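Local coordinates for novel protein similar to vertebrate potassium voltage-gated channel, subfamily H (Eag-related) family (Danio rerio, PDB 3UKN), which forms the cytoplasmic C-linker and cyclic nucleotide-binding homology domain of a channel that probably conducts potassium as a voltage-gated delayed rectifier, at residues Asp68-Leu73 against Ser93-Ile98; Leu80-Ser85 against Gln190-Glu195; Gly106-Arg111 against Asn161-Thr166; Tyr120-Gly125 against Cys168-Ile173; Gly146-Thr151 against Thr201-Glu206. All blocks are in the same frame, centred on the assembly; numbering follows the deposited sequence.

Contact 1 (Asp68-Leu73 against Ser93-Ile98); sequences DIAMHL and SLSLII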
# COMPACT_ATOMS: atom_id res chain seq x y z
N ASP B 68 -4.24 -22.71 -8.24
CA ASP B 68 -3.34 -23.03 -9.34
C ASP B 68 -2.03 -22.23 -9.31
O ASP B 68 -0.96 -22.78 -9.57
CB ASP B 68 -4.06 -22.95 -10.69
CG ASP B 68 -4.93 -24.17 -10.96
OD1 ASP B 68 -4.87 -25.14 -10.16
OD2 ASP B 68 -5.66 -24.18 -11.98
N ILE B 69 -2.10 -20.94 -9.00
CA ILE B 69 -0.88 -20.16 -8.81
C ILE B 69 -0.05 -20.68 -7.62
O ILE B 69 1.17 -20.88 -7.73
CB ILE B 69 -1.17 -18.68 -8.56
CG1 ILE B 69 -1.81 -18.04 -9.80
CG2 ILE B 69 0.12 -17.97 -8.18
CD1 ILE B 69 -2.70 -16.85 -9.49
N ALA B 70 -0.70 -20.87 -6.48
CA ALA B 70 0.05 -21.29 -5.29
C ALA B 70 0.90 -22.55 -5.54
O ALA B 70 2.07 -22.60 -5.13
CB ALA B 70 -0.88 -21.46 -4.09
N MET B 71 0.35 -23.54 -6.24
CA MET B 71 1.08 -24.77 -6.56
C MET B 71 2.46 -24.54 -7.20
O MET B 71 3.36 -25.36 -7.05
CB MET B 71 0.25 -25.69 -7.47
CG MET B 71 -0.80 -26.56 -6.78
SD MET B 71 -1.93 -27.26 -8.00
CE MET B 71 -3.46 -27.40 -7.07
N HIS B 72 2.62 -23.43 -7.91
CA HIS B 72 3.90 -23.13 -8.56
C HIS B 72 4.88 -22.37 -7.66
O HIS B 72 5.99 -22.02 -8.09
CB HIS B 72 3.69 -22.36 -9.87
CG HIS B 72 3.09 -23.18 -10.96
ND1 HIS B 72 1.72 -23.31 -11.13
CD2 HIS B 72 3.66 -23.92 -11.94
CE1 HIS B 72 1.48 -24.09 -12.16
NE2 HIS B 72 2.64 -24.47 -12.68
N LEU B 73 4.47 -22.07 -6.44
CA LEU B 73 5.36 -21.34 -5.54
C LEU B 73 5.93 -22.27 -4.50
O LEU B 73 5.21 -23.12 -3.95
CB LEU B 73 4.63 -20.17 -4.85
CG LEU B 73 3.90 -19.16 -5.76
CD1 LEU B 73 3.26 -18.00 -4.96
CD2 LEU B 73 4.84 -18.63 -6.81
N SER B 93 -2.64 -19.48 0.98
CA SER B 93 -2.93 -18.07 1.28
C SER B 93 -1.67 -17.28 1.64
O SER B 93 -1.41 -16.24 1.07
CB SER B 93 -3.94 -17.97 2.42
OG SER B 93 -5.07 -18.80 2.19
N LEU B 94 -0.88 -17.80 2.58
CA LEU B 94 0.35 -17.13 2.97
C LEU B 94 1.30 -16.96 1.81
O LEU B 94 1.98 -15.93 1.68
CB LEU B 94 1.05 -17.89 4.10
CG LEU B 94 0.42 -17.79 5.49
CD1 LEU B 94 1.22 -18.60 6.53
CD2 LEU B 94 0.34 -16.34 5.90
N SER B 95 1.39 -17.97 0.97
CA SER B 95 2.41 -17.94 -0.07
C SER B 95 2.06 -16.88 -1.10
O SER B 95 2.95 -16.35 -1.76
CB SER B 95 2.56 -19.31 -0.76
OG SER B 95 1.46 -19.54 -1.61
N LEU B 96 0.77 -16.58 -1.23
CA LEU B 96 0.32 -15.59 -2.21
C LEU B 96 0.53 -14.12 -1.78
O LEU B 96 0.38 -13.22 -2.61
CB LEU B 96 -1.14 -15.85 -2.60
CG LEU B 96 -1.45 -17.17 -3.31
CD1 LEU B 96 -2.95 -17.45 -3.35
CD2 LEU B 96 -0.85 -17.19 -4.71
N ILE B 97 0.85 -13.87 -0.51
CA ILE B 97 1.07 -12.50 -0.02
C ILE B 97 2.54 -12.27 0.37
O ILE B 97 2.87 -11.27 1.00
CB ILE B 97 0.14 -12.11 1.19
CG1 ILE B 97 0.47 -12.97 2.44
CG2 ILE B 97 -1.35 -12.18 0.81
CD1 ILE B 97 -0.32 -12.58 3.71
N ILE B 98 3.41 -13.19 -0.01
CA ILE B 98 4.83 -13.05 0.29
C ILE B 98 5.51 -12.19 -0.78
O ILE B 98 5.30 -12.39 -1.97
CB ILE B 98 5.54 -14.45 0.36
CG1 ILE B 98 5.05 -15.24 1.57
CG2 ILE B 98 7.05 -14.29 0.40
CD1 ILE B 98 5.69 -16.58 1.68

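Contact 2 (Leu80-Ser85 against Gln190-Glu195); sequences LPLFES and QKFVSE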
# COMPACT_ATOMS: atom_id res chain seq x y z
N LEU B 80 10.14 -22.91 6.85
CA LEU B 80 10.53 -23.01 8.26
C LEU B 80 9.67 -23.99 9.09
O LEU B 80 8.49 -24.20 8.78
CB LEU B 80 10.50 -21.62 8.90
CG LEU B 80 11.46 -20.59 8.33
CD1 LEU B 80 11.04 -19.16 8.73
CD2 LEU B 80 12.93 -20.92 8.73
N PRO B 81 10.27 -24.59 10.13
CA PRO B 81 9.54 -25.46 11.08
C PRO B 81 8.26 -24.81 11.60
O PRO B 81 7.30 -25.51 11.94
CB PRO B 81 10.55 -25.63 12.22
CG PRO B 81 11.87 -25.60 11.54
CD PRO B 81 11.72 -24.66 10.34
N LEU B 82 8.27 -23.48 11.67
CA LEU B 82 7.13 -22.71 12.16
C LEU B 82 5.81 -23.07 11.44
O LEU B 82 4.71 -22.97 12.02
CB LEU B 82 7.45 -21.23 11.96
CG LEU B 82 6.31 -20.23 12.08
CD1 LEU B 82 5.66 -20.42 13.45
CD2 LEU B 82 6.85 -18.84 11.91
N PHE B 83 5.92 -23.49 10.18
CA PHE B 83 4.75 -23.71 9.31
C PHE B 83 4.37 -25.18 9.16
O PHE B 83 3.39 -25.52 8.50
CB PHE B 83 4.95 -23.03 7.93
CG PHE B 83 5.10 -21.53 8.03
CD1 PHE B 83 4.00 -20.74 8.29
CD2 PHE B 83 6.34 -20.93 7.94
CE1 PHE B 83 4.12 -19.39 8.44
CE2 PHE B 83 6.48 -19.57 8.09
CZ PHE B 83 5.36 -18.79 8.34
N GLU B 84 5.14 -26.05 9.82
CA GLU B 84 4.92 -27.50 9.71
C GLU B 84 3.45 -27.89 9.94
O GLU B 84 2.92 -28.75 9.24
CB GLU B 84 5.82 -28.25 10.69
CG GLU B 84 5.67 -29.76 10.68
CD GLU B 84 6.30 -30.41 9.46
OE1 GLU B 84 6.65 -29.68 8.51
OE2 GLU B 84 6.45 -31.67 9.46
N SER B 85 2.81 -27.26 10.92
CA SER B 85 1.46 -27.65 11.32
C SER B 85 0.34 -26.84 10.64
O SER B 85 -0.84 -26.99 10.96
CB SER B 85 1.32 -27.60 12.85
OG SER B 85 1.02 -26.29 13.28
N GLN B 190 -2.94 -20.28 17.02
CA GLN B 190 -2.52 -20.71 18.35
C GLN B 190 -1.16 -21.43 18.30
O GLN B 190 -0.29 -21.19 19.14
CB GLN B 190 -3.60 -21.61 18.96
CG GLN B 190 -3.53 -21.74 20.47
CD GLN B 190 -4.09 -20.52 21.20
OE1 GLN B 190 -4.00 -19.39 20.71
NE2 GLN B 190 -4.68 -20.75 22.37
N LYS B 191 -0.97 -22.30 17.32
CA LYS B 191 0.32 -22.98 17.21
C LYS B 191 1.40 -22.00 16.75
O LYS B 191 2.54 -22.09 17.19
CB LYS B 191 0.24 -24.20 16.27
CG LYS B 191 -0.90 -25.14 16.68
CD LYS B 191 -0.81 -26.52 16.07
CE LYS B 191 -2.16 -27.25 16.25
NZ LYS B 191 -2.25 -28.59 15.57
N PHE B 192 1.03 -21.08 15.87
CA PHE B 192 1.97 -20.11 15.34
C PHE B 192 2.59 -19.30 16.49
O PHE B 192 3.80 -19.13 16.56
CB PHE B 192 1.24 -19.19 14.33
CG PHE B 192 2.05 -18.03 13.84
CD1 PHE B 192 2.74 -18.11 12.65
CD2 PHE B 192 2.14 -16.87 14.59
CE1 PHE B 192 3.53 -17.03 12.20
CE2 PHE B 192 2.89 -15.78 14.16
CZ PHE B 192 3.60 -15.86 12.96
N VAL B 193 1.75 -18.82 17.40
CA VAL B 193 2.20 -18.11 18.59
C VAL B 193 3.19 -18.97 19.41
O VAL B 193 4.24 -18.49 19.85
CB VAL B 193 1.00 -17.74 19.48
CG1 VAL B 193 1.48 -17.12 20.79
CG2 VAL B 193 0.05 -16.79 18.75
N SER B 194 2.85 -20.24 19.60
CA SER B 194 3.72 -21.15 20.33
C SER B 194 4.96 -21.58 19.59
O SER B 194 5.86 -22.15 20.20
CB SER B 194 2.94 -22.38 20.79
OG SER B 194 1.97 -22.02 21.75
N GLU B 195 5.03 -21.35 18.28
CA GLU B 195 6.15 -21.88 17.50
C GLU B 195 7.11 -20.85 16.90
O GLU B 195 8.28 -21.14 16.64
CB GLU B 195 5.66 -22.80 16.38
CG GLU B 195 4.61 -23.81 16.79
CD GLU B 195 5.18 -25.14 17.20
OE1 GLU B 195 6.39 -25.35 16.98
OE2 GLU B 195 4.42 -25.98 17.73

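Contact 3 (Gly106-Arg111 against Asn161-Thr166); sequences GEFLIR and NVKALT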
# COMPACT_ATOMS: atom_id res chain seq x y z
N GLY B 106 24.49 -1.14 3.79
CA GLY B 106 24.29 0.08 4.57
C GLY B 106 22.86 0.60 4.53
O GLY B 106 22.53 1.60 5.18
N GLU B 107 22.01 -0.08 3.76
CA GLU B 107 20.60 0.30 3.66
C GLU B 107 19.84 -0.23 4.89
O GLU B 107 20.01 -1.39 5.26
CB GLU B 107 19.97 -0.20 2.35
CG GLU B 107 18.44 -0.09 2.27
CD GLU B 107 17.85 -0.58 0.93
OE1 GLU B 107 18.64 -0.93 0.01
OE2 GLU B 107 16.60 -0.63 0.80
N PHE B 108 19.04 0.62 5.52
CA PHE B 108 18.29 0.21 6.73
C PHE B 108 17.09 -0.65 6.37
O PHE B 108 16.20 -0.21 5.64
CB PHE B 108 17.81 1.44 7.53
CG PHE B 108 18.89 2.10 8.34
CD1 PHE B 108 19.02 1.83 9.70
CD2 PHE B 108 19.76 3.00 7.74
CE1 PHE B 108 20.01 2.43 10.45
CE2 PHE B 108 20.77 3.62 8.49
CZ PHE B 108 20.89 3.33 9.85
N LEU B 109 17.04 -1.87 6.90
CA LEU B 109 15.84 -2.69 6.77
C LEU B 109 14.81 -2.16 7.75
O LEU B 109 13.64 -2.00 7.42
CB LEU B 109 16.16 -4.15 7.07
CG LEU B 109 14.96 -5.09 7.12
CD1 LEU B 109 14.26 -5.02 5.78
CD2 LEU B 109 15.40 -6.51 7.41
N ILE B 110 15.29 -1.85 8.96
CA ILE B 110 14.46 -1.38 10.07
C ILE B 110 15.21 -0.31 10.86
O ILE B 110 16.41 -0.45 11.12
CB ILE B 110 14.14 -2.55 11.01
CG1 ILE B 110 12.95 -3.33 10.45
CG2 ILE B 110 13.86 -2.06 12.42
CD1 ILE B 110 13.01 -4.80 10.71
N ARG B 111 14.52 0.76 11.24
CA ARG B 111 15.14 1.79 12.08
C ARG B 111 14.59 1.68 13.49
O ARG B 111 13.38 1.56 13.69
CB ARG B 111 14.87 3.19 11.54
CG ARG B 111 15.68 3.57 10.31
CD ARG B 111 15.46 5.05 9.92
NE ARG B 111 16.06 5.35 8.62
CZ ARG B 111 17.35 5.61 8.41
NH1 ARG B 111 18.21 5.61 9.43
NH2 ARG B 111 17.79 5.86 7.19
N ASN B 161 18.17 -1.10 15.21
CA ASN B 161 18.28 -0.93 13.77
C ASN B 161 18.72 -2.25 13.15
O ASN B 161 19.50 -3.01 13.77
CB ASN B 161 19.31 0.16 13.42
CG ASN B 161 19.10 1.45 14.19
OD1 ASN B 161 18.09 2.14 14.00
ND2 ASN B 161 20.05 1.80 15.05
N VAL B 162 18.25 -2.55 11.94
CA VAL B 162 18.81 -3.65 11.16
C VAL B 162 19.28 -3.11 9.83
O VAL B 162 18.48 -2.59 9.04
CB VAL B 162 17.81 -4.79 10.85
CG1 VAL B 162 18.52 -5.85 10.00
CG2 VAL B 162 17.24 -5.42 12.12
N LYS B 163 20.57 -3.25 9.56
CA LYS B 163 21.19 -2.68 8.37
C LYS B 163 21.82 -3.79 7.52
O LYS B 163 22.49 -4.66 8.06
CB LYS B 163 22.29 -1.70 8.79
CG LYS B 163 21.80 -0.40 9.42
CD LYS B 163 22.97 0.47 9.85
CE LYS B 163 23.89 0.79 8.66
NZ LYS B 163 25.01 1.70 9.05
N ALA B 164 21.61 -3.75 6.21
CA ALA B 164 22.29 -4.68 5.33
C ALA B 164 23.78 -4.43 5.43
O ALA B 164 24.22 -3.29 5.59
CB ALA B 164 21.83 -4.48 3.88
N LEU B 165 24.56 -5.50 5.37
CA LEU B 165 26.01 -5.39 5.37
C LEU B 165 26.52 -5.62 3.96
O LEU B 165 27.48 -4.97 3.52
CB LEU B 165 26.64 -6.43 6.30
CG LEU B 165 26.66 -6.04 7.77
CD1 LEU B 165 26.81 -7.28 8.63
CD2 LEU B 165 27.79 -5.05 8.00
N THR B 166 25.89 -6.55 3.26
CA THR B 166 26.16 -6.79 1.85
C THR B 166 24.84 -6.62 1.10
O THR B 166 23.80 -6.30 1.69
CB THR B 166 26.72 -8.22 1.62
OG1 THR B 166 25.67 -9.19 1.77
CG2 THR B 166 27.83 -8.53 2.62

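Contact 4 (Tyr120-Gly125 against Cys168-Ile173); sequences YFVCSG and CDLQYI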
# COMPACT_ATOMS: atom_id res chain seq x y z
N TYR B 120 10.52 -10.48 8.27
CA TYR B 120 11.41 -10.59 7.12
C TYR B 120 12.24 -11.88 7.18
O TYR B 120 12.59 -12.36 8.26
CB TYR B 120 12.35 -9.38 7.05
CG TYR B 120 11.61 -8.07 7.06
CD1 TYR B 120 11.29 -7.43 5.87
CD2 TYR B 120 11.22 -7.49 8.25
CE1 TYR B 120 10.61 -6.23 5.87
CE2 TYR B 120 10.53 -6.30 8.27
CZ TYR B 120 10.23 -5.66 7.07
OH TYR B 120 9.53 -4.47 7.08
N PHE B 121 12.56 -12.41 6.01
CA PHE B 121 13.34 -13.63 5.93
C PHE B 121 14.51 -13.33 5.01
O PHE B 121 14.30 -12.83 3.91
CB PHE B 121 12.46 -14.77 5.37
CG PHE B 121 13.21 -16.08 5.12
CD1 PHE B 121 13.29 -17.05 6.10
CD2 PHE B 121 13.80 -16.33 3.89
CE1 PHE B 121 13.97 -18.26 5.88
CE2 PHE B 121 14.47 -17.53 3.66
CZ PHE B 121 14.56 -18.50 4.65
N VAL B 122 15.73 -13.60 5.46
CA VAL B 122 16.92 -13.43 4.61
C VAL B 122 17.16 -14.64 3.69
O VAL B 122 17.52 -15.71 4.17
CB VAL B 122 18.19 -13.22 5.47
CG1 VAL B 122 19.35 -12.72 4.62
CG2 VAL B 122 17.91 -12.25 6.59
N CYS B 123 16.97 -14.47 2.37
CA CYS B 123 17.32 -15.54 1.40
C CYS B 123 18.79 -15.54 1.03
O CYS B 123 19.35 -16.57 0.72
CB CYS B 123 16.51 -15.44 0.10
SG CYS B 123 14.74 -15.36 0.28
N SER B 124 19.41 -14.36 1.01
CA SER B 124 20.85 -14.27 0.82
C SER B 124 21.36 -12.95 1.35
O SER B 124 20.58 -12.01 1.57
CB SER B 124 21.23 -14.43 -0.64
OG SER B 124 20.50 -13.52 -1.43
N GLY B 125 22.66 -12.86 1.56
CA GLY B 125 23.27 -11.65 2.05
C GLY B 125 23.46 -11.68 3.55
O GLY B 125 23.06 -12.63 4.23
N CYS B 168 21.61 -7.84 -0.18
CA CYS B 168 20.71 -8.82 0.43
C CYS B 168 19.46 -9.08 -0.39
O CYS B 168 18.92 -8.19 -1.04
CB CYS B 168 20.26 -8.34 1.81
SG CYS B 168 21.53 -8.30 3.06
N ASP B 169 18.99 -10.32 -0.32
CA ASP B 169 17.73 -10.70 -0.93
C ASP B 169 16.76 -11.15 0.16
O ASP B 169 16.97 -12.18 0.81
CB ASP B 169 17.96 -11.83 -1.94
CG ASP B 169 16.75 -12.10 -2.79
OD1 ASP B 169 15.62 -11.88 -2.31
OD2 ASP B 169 16.93 -12.53 -3.95
N LEU B 170 15.71 -10.36 0.36
CA LEU B 170 14.79 -10.58 1.46
C LEU B 170 13.40 -10.99 0.99
O LEU B 170 12.95 -10.58 -0.07
CB LEU B 170 14.68 -9.29 2.26
CG LEU B 170 15.99 -8.75 2.83
CD1 LEU B 170 15.81 -7.31 3.31
CD2 LEU B 170 16.45 -9.64 3.96
N GLN B 171 12.74 -11.82 1.79
CA GLN B 171 11.32 -12.09 1.63
C GLN B 171 10.61 -11.59 2.87
O GLN B 171 11.24 -11.42 3.92
CB GLN B 171 11.04 -13.58 1.49
CG GLN B 171 11.56 -14.18 0.22
CD GLN B 171 11.19 -15.63 0.06
OE1 GLN B 171 10.52 -16.23 0.92
NE2 GLN B 171 11.63 -16.22 -1.04
N TYR B 172 9.31 -11.38 2.77
CA TYR B 172 8.57 -10.85 3.91
C TYR B 172 7.07 -10.96 3.71
O TYR B 172 6.58 -11.11 2.58
CB TYR B 172 8.98 -9.39 4.18
CG TYR B 172 8.57 -8.39 3.11
CD1 TYR B 172 7.33 -7.74 3.18
CD2 TYR B 172 9.42 -8.09 2.05
CE1 TYR B 172 6.95 -6.79 2.19
CE2 TYR B 172 9.05 -7.14 1.05
CZ TYR B 172 7.81 -6.51 1.13
OH TYR B 172 7.46 -5.59 0.16
N ILE B 173 6.36 -10.87 4.82
CA ILE B 173 4.91 -10.83 4.86
C ILE B 173 4.51 -9.71 5.84
O ILE B 173 5.05 -9.63 6.95
CB ILE B 173 4.36 -12.14 5.38
CG1 ILE B 173 4.92 -13.31 4.56
CG2 ILE B 173 2.84 -12.14 5.36
CD1 ILE B 173 4.29 -14.64 4.92

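Contact 5 (Gly146-Thr151 against Thr201-Glu206); sequences GSDSLT and TYNLRE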
# COMPACT_ATOMS: atom_id res chain seq x y z
N GLY B 146 11.82 -10.48 13.19
CA GLY B 146 10.49 -10.05 13.56
C GLY B 146 10.27 -9.81 15.03
O GLY B 146 11.13 -9.25 15.73
N SER B 147 9.11 -10.23 15.50
CA SER B 147 8.72 -10.05 16.88
C SER B 147 7.88 -11.24 17.32
O SER B 147 7.35 -11.98 16.48
CB SER B 147 7.94 -8.75 17.04
OG SER B 147 7.30 -8.68 18.29
N ASP B 148 7.76 -11.43 18.63
CA ASP B 148 7.08 -12.57 19.21
C ASP B 148 5.59 -12.33 19.47
O ASP B 148 4.86 -13.27 19.75
CB ASP B 148 7.76 -12.96 20.53
CG ASP B 148 7.66 -11.87 21.58
OD1 ASP B 148 8.37 -10.85 21.44
OD2 ASP B 148 6.88 -12.02 22.53
N SER B 149 5.11 -11.09 19.39
CA SER B 149 3.69 -10.86 19.67
C SER B 149 2.90 -10.33 18.47
O SER B 149 2.37 -9.23 18.50
CB SER B 149 3.50 -9.93 20.88
OG SER B 149 3.50 -10.68 22.08
N LEU B 150 2.82 -11.16 17.44
CA LEU B 150 2.36 -10.70 16.14
C LEU B 150 0.84 -10.66 15.97
O LEU B 150 0.35 -10.07 15.01
CB LEU B 150 2.99 -11.56 15.04
CG LEU B 150 4.52 -11.54 15.00
CD1 LEU B 150 5.04 -12.42 13.89
CD2 LEU B 150 5.03 -10.12 14.82
N THR B 151 0.10 -11.29 16.88
CA THR B 151 -1.32 -11.48 16.63
C THR B 151 -2.26 -10.71 17.54
O THR B 151 -3.45 -11.01 17.57
CB THR B 151 -1.72 -12.98 16.66
OG1 THR B 151 -1.76 -13.46 18.01
CG2 THR B 151 -0.76 -13.83 15.83
N THR B 201 15.20 -15.56 14.73
CA THR B 201 16.63 -15.33 14.95
C THR B 201 16.81 -14.07 15.79
O THR B 201 17.54 -14.06 16.79
CB THR B 201 17.36 -15.16 13.61
OG1 THR B 201 16.92 -16.17 12.70
CG2 THR B 201 18.85 -15.26 13.80
N TYR B 202 16.15 -12.99 15.40
CA TYR B 202 16.19 -11.81 16.23
C TYR B 202 14.80 -11.21 16.45
O TYR B 202 14.02 -11.07 15.51
CB TYR B 202 17.16 -10.75 15.69
CG TYR B 202 17.35 -9.61 16.68
CD1 TYR B 202 18.29 -9.70 17.71
CD2 TYR B 202 16.57 -8.45 16.61
CE1 TYR B 202 18.45 -8.67 18.62
CE2 TYR B 202 16.72 -7.42 17.51
CZ TYR B 202 17.66 -7.53 18.52
OH TYR B 202 17.80 -6.49 19.42
N ASN B 203 14.54 -10.83 17.69
CA ASN B 203 13.24 -10.32 18.13
C ASN B 203 13.34 -8.81 18.42
O ASN B 203 14.02 -8.38 19.34
CB ASN B 203 12.80 -11.09 19.39
CG ASN B 203 11.47 -10.61 19.94
OD1 ASN B 203 10.98 -9.54 19.59
ND2 ASN B 203 10.89 -11.41 20.81
N LEU B 204 12.61 -8.02 17.64
CA LEU B 204 12.69 -6.58 17.72
C LEU B 204 11.78 -5.93 18.76
O LEU B 204 11.76 -4.71 18.89
CB LEU B 204 12.42 -5.99 16.33
CG LEU B 204 13.55 -6.35 15.35
CD1 LEU B 204 13.11 -6.23 13.91
CD2 LEU B 204 14.76 -5.47 15.62
N ARG B 205 11.03 -6.75 19.49
CA ARG B 205 10.06 -6.23 20.45
C ARG B 205 10.77 -5.57 21.64
O ARG B 205 11.53 -6.23 22.37
CB ARG B 205 9.11 -7.32 20.94
CG ARG B 205 7.89 -6.79 21.69
CD ARG B 205 6.96 -7.89 22.15
NE ARG B 205 7.52 -8.63 23.28
CZ ARG B 205 7.05 -8.57 24.52
NH1 ARG B 205 6.00 -7.81 24.78
NH2 ARG B 205 7.63 -9.27 25.49
N GLU B 206 10.50 -4.28 21.82
CA GLU B 206 11.05 -3.50 22.92
C GLU B 206 10.89 -4.25 24.24
O GLU B 206 9.77 -4.45 24.73
CB GLU B 206 10.35 -2.13 22.98
CG GLU B 206 11.00 -1.12 23.90
CD GLU B 206 12.38 -0.72 23.43
OE1 GLU B 206 12.49 -0.29 22.26
OE2 GLU B 206 13.34 -0.83 24.22

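Contact 1 (Asp68-Leu73 against Ser93-Ile98)
Apolar packing carries most of this helix-to-helix contact, and one methyl lies at its centre. Leu96 has CG anti to its carbonyl carbon (chi1 -63°), which swings the CD2 branch across to the facing helix end. There CD2 meets Ile69 CG2 at 3.7 Å, the two side chains crossing at about a right angle. The same methyl reaches Ala70 CB at 4.3 Å and Leu73 CD1 at 4.2 Å. Alanine suits the middle position: its short side chain lets the backbones close to 6.5 Å between Ala70 CA and Leu96 CA. The parts so joined are the C-terminal ends of helix 63-71, in the C-linker, and of helix 88-96, which leads into the cyclic nucleotide-binding homology domain.

Methyl-to-polar contacts form a second group. Ser95 OG lies 3.9 Å from Ala70 CB, while its hydrogen bond is made with Arg92 O in its own helix; this lets a small polar residue face an apolar surface. Leu73 CD1 rests 3.6 Å from Ser95 O.

Within 68-73, His72 ND1 donates in its ring plane to Asp68 O at 3.1 Å. Asp68 itself forms a salt bridge with Arg37 of the second subunit, and Ile69 packs on that subunit's Met38.

Contact 2 (Leu80-Ser85 against Gln190-Glu195)
The Phe83 ring carries Leu82 CG on one face, 4.0 Å above its centre, while the edge of the Phe192 ring is met near its plane by Phe83 CE1. This meeting of the two aromatic side chains is loose, with Phe83 CE1 and Phe192 CE1 4.5 Å apart. Leu82 fills the angle between them. Its CG is anti to the backbone N (chi1 166°); CD2 touches Phe192 CE1 at 3.8 Å, and CD1 bridges Phe192 CD1 and Glu195 CB. Leu82 and Glu195 run antiparallel past one another, and the glutamate's CB is what packs on the leucine. A branched residue suits this place because one side chain can serve both turns of the helix.

Toward solvent, Ser85 OG lies 3.3 Å from Lys191 CD, alongside the extended lysine chain. The 3-10 turn at 81-83 is laid against helix 186-199, joining the link between helices 63-71 and 88-96 to the C-terminal helix; Leu82 O also accepts a hydrogen bond from Tyr188 OH of that helix. Between the two segments themselves the chemistry is dispersive: a buried Leu-Phe core is bordered by Glu195 CB and, at the exposed rim, by Ser85 OG against the aliphatic part of Lys191.

Contact 3 (Gly106-Arg111 against Asn161-Thr166)
The two strands run antiparallel around a classic beta bulge, in which Leu109 and Ile110 both face Val162 and Val162 O takes two donors, Leu109 N at 2.7 Å, nearly along the C=O axis, and Ile110 N at 3.3 Å, on a lone pair, with further rungs from Val162 N to Ile110 O, Ala164 N to Glu107 O and Gly106 N to Ala164 O.

Phe108 and Lys163, a non-hydrogen-bonded pair, lie side by side and point the same way. Lys163 CG sits over one face of the Phe108 ring, 3.7 Å from the centroid, a CH-pi contact that uses the aliphatic length of the lysine. The opposite face is overlain by Arg111 NH1, 3.3 Å above the centre, so the ring lies between the lysine's aliphatic chain and the arginine's guanidinium. Asn161 CB meets the ring edge. Across the bulge, Leu109 CD2 touches Val162 CG1 at 4.1 Å; branched aliphatic residues suit this buried face. Gly106, at the end of the ladder, has a phi of 81°, one that glycine adopts easily.

Strand 108-110 is an outer strand of the antiparallel half of the beta roll, with 161-164 between it and 127-131. Leu109 and Ile110 lean inward on Tyr120 of strand 118-122, while the Glu107 carboxylate bonds to Ala104 N and to Trp46 NE1, just after helix 32-45.

Contact 4 (Tyr120-Gly125 against Cys168-Ile173)
Asp169 O is the best-held polar atom, gripped by two successive backbone N-H groups. Cys123 N comes nearly along its C=O axis at 2.8 Å, and Ser124 N approaches on a lone pair at 3.3 Å. Two residues facing one make a classic beta bulge, here in the antiparallel ladder between strands 118-122 and 168-174 of the cyclic nucleotide-binding homology domain's beta roll. Past the bulge Asp169 N donates to Ser124 O; before it Phe121 and Gln171 exchange bonds, Phe121 N to Gln171 O at 2.7 Å and Gln171 N to Phe121 O at 2.8 Å.

On the face bearing Tyr120, Val122, Leu170 and Tyr172, apolar groups pair within the roll. Val122 CG2 meets Leu170 CD2 at 4.0 Å. Tyr172 CB lies 3.5 Å from Tyr120 CD1; the crowded first torsion (chi1 68°) directs the Tyr172 ring, its plane 42° from that of Tyr120. Both phenols can lie in this buried layer because each hydroxyl has a partner, Asn49 for Tyr120 and Asp53 for Tyr172.

The other face holds Gln171, extended beyond CG so that its amide reaches Glu76 and Leu77 in the loop after helix 63-71. Cys123 SG rests on the stem of this glutamine, 3.4 Å from its CG. Gly125 suits its place twice over: a CB would strain its backbone and strike Cys168 CA, whereas the bare Gly125 CA packs 3.9 Å from Cys168 SG.

Contact 5 (Gly146-Thr151 against Thr201-Glu206)
This contact anchors the C-terminal strand that, as known for KCNH channels, acts as an intrinsic ligand: Tyr202 and Leu204 lie where the cyclic nucleotide sits in related domains. The tail is fastened to the strand end at Gly146 as a short parallel ladder around Asn203. Gly146 N donates to Tyr202 O at 3.3 Å and Leu204 N to Gly146 O at 2.7 Å, both almost straight and nearly along the C=O axes. Glycine tolerates the unusual backbone angles here (phi 178°, psi -140°).

Asp148 OD1 is the polar hub beyond the ladder. Asp148 CG stands in the crowded position between N and carbonyl carbon (chi1 64°), which turns the carboxylate across to the tail. Asn203 ND2 reaches Asp148 OD1 at 2.7 Å from above the carboxylate plane, while Arg205 NE forms a salt bridge with Asp148 OD1 at 3.0 Å whose hydrogen bond is weak because it is bent. An N-H donor and a positive guanidinium would probably stabilise the ionised carboxylate. Asn203 OD1 meanwhile accepts from Arg205 N at 2.8 Å, an Asx turn that bends the chain and brings Arg205 round to Asp148; asparagine serves because its amide can donate and accept at once.

Tyr202 leans on Leu136 of strand 134-139 and bonds to Asn159 through OH. Leu150 is enclosed by helices 175-184 and 186-199, and strand 200-203 borders 144-146 at the edge of the mixed sheet.

How the contacts relate
Contacts 3 and 4 are the two walls of the beta roll, centres 12 Å apart; Leu109 CD1 meets Leu170 CD1 at 3.7 Å, and both ladders carry a classic bulge. Contact 5 anchors the tail that fills the pocket used by the nucleotide in related domains and joins contact 3 where Ile110 CD1 touches Leu204 CD1 at 3.5 Å. Contact 2 packs the helix just before that tail, with Phe192 CZ 3.8 Å from Leu150 CD1, and leads on to contact 1 through Phe83 and Leu94. Contact 1 meets contact 4 where Ile98 CG1 lies 3.5 Å from Ile173 CD1. Packing thus links the C-linker to the pocket, although contacts 1 and 5 have centres about 24 Å apart.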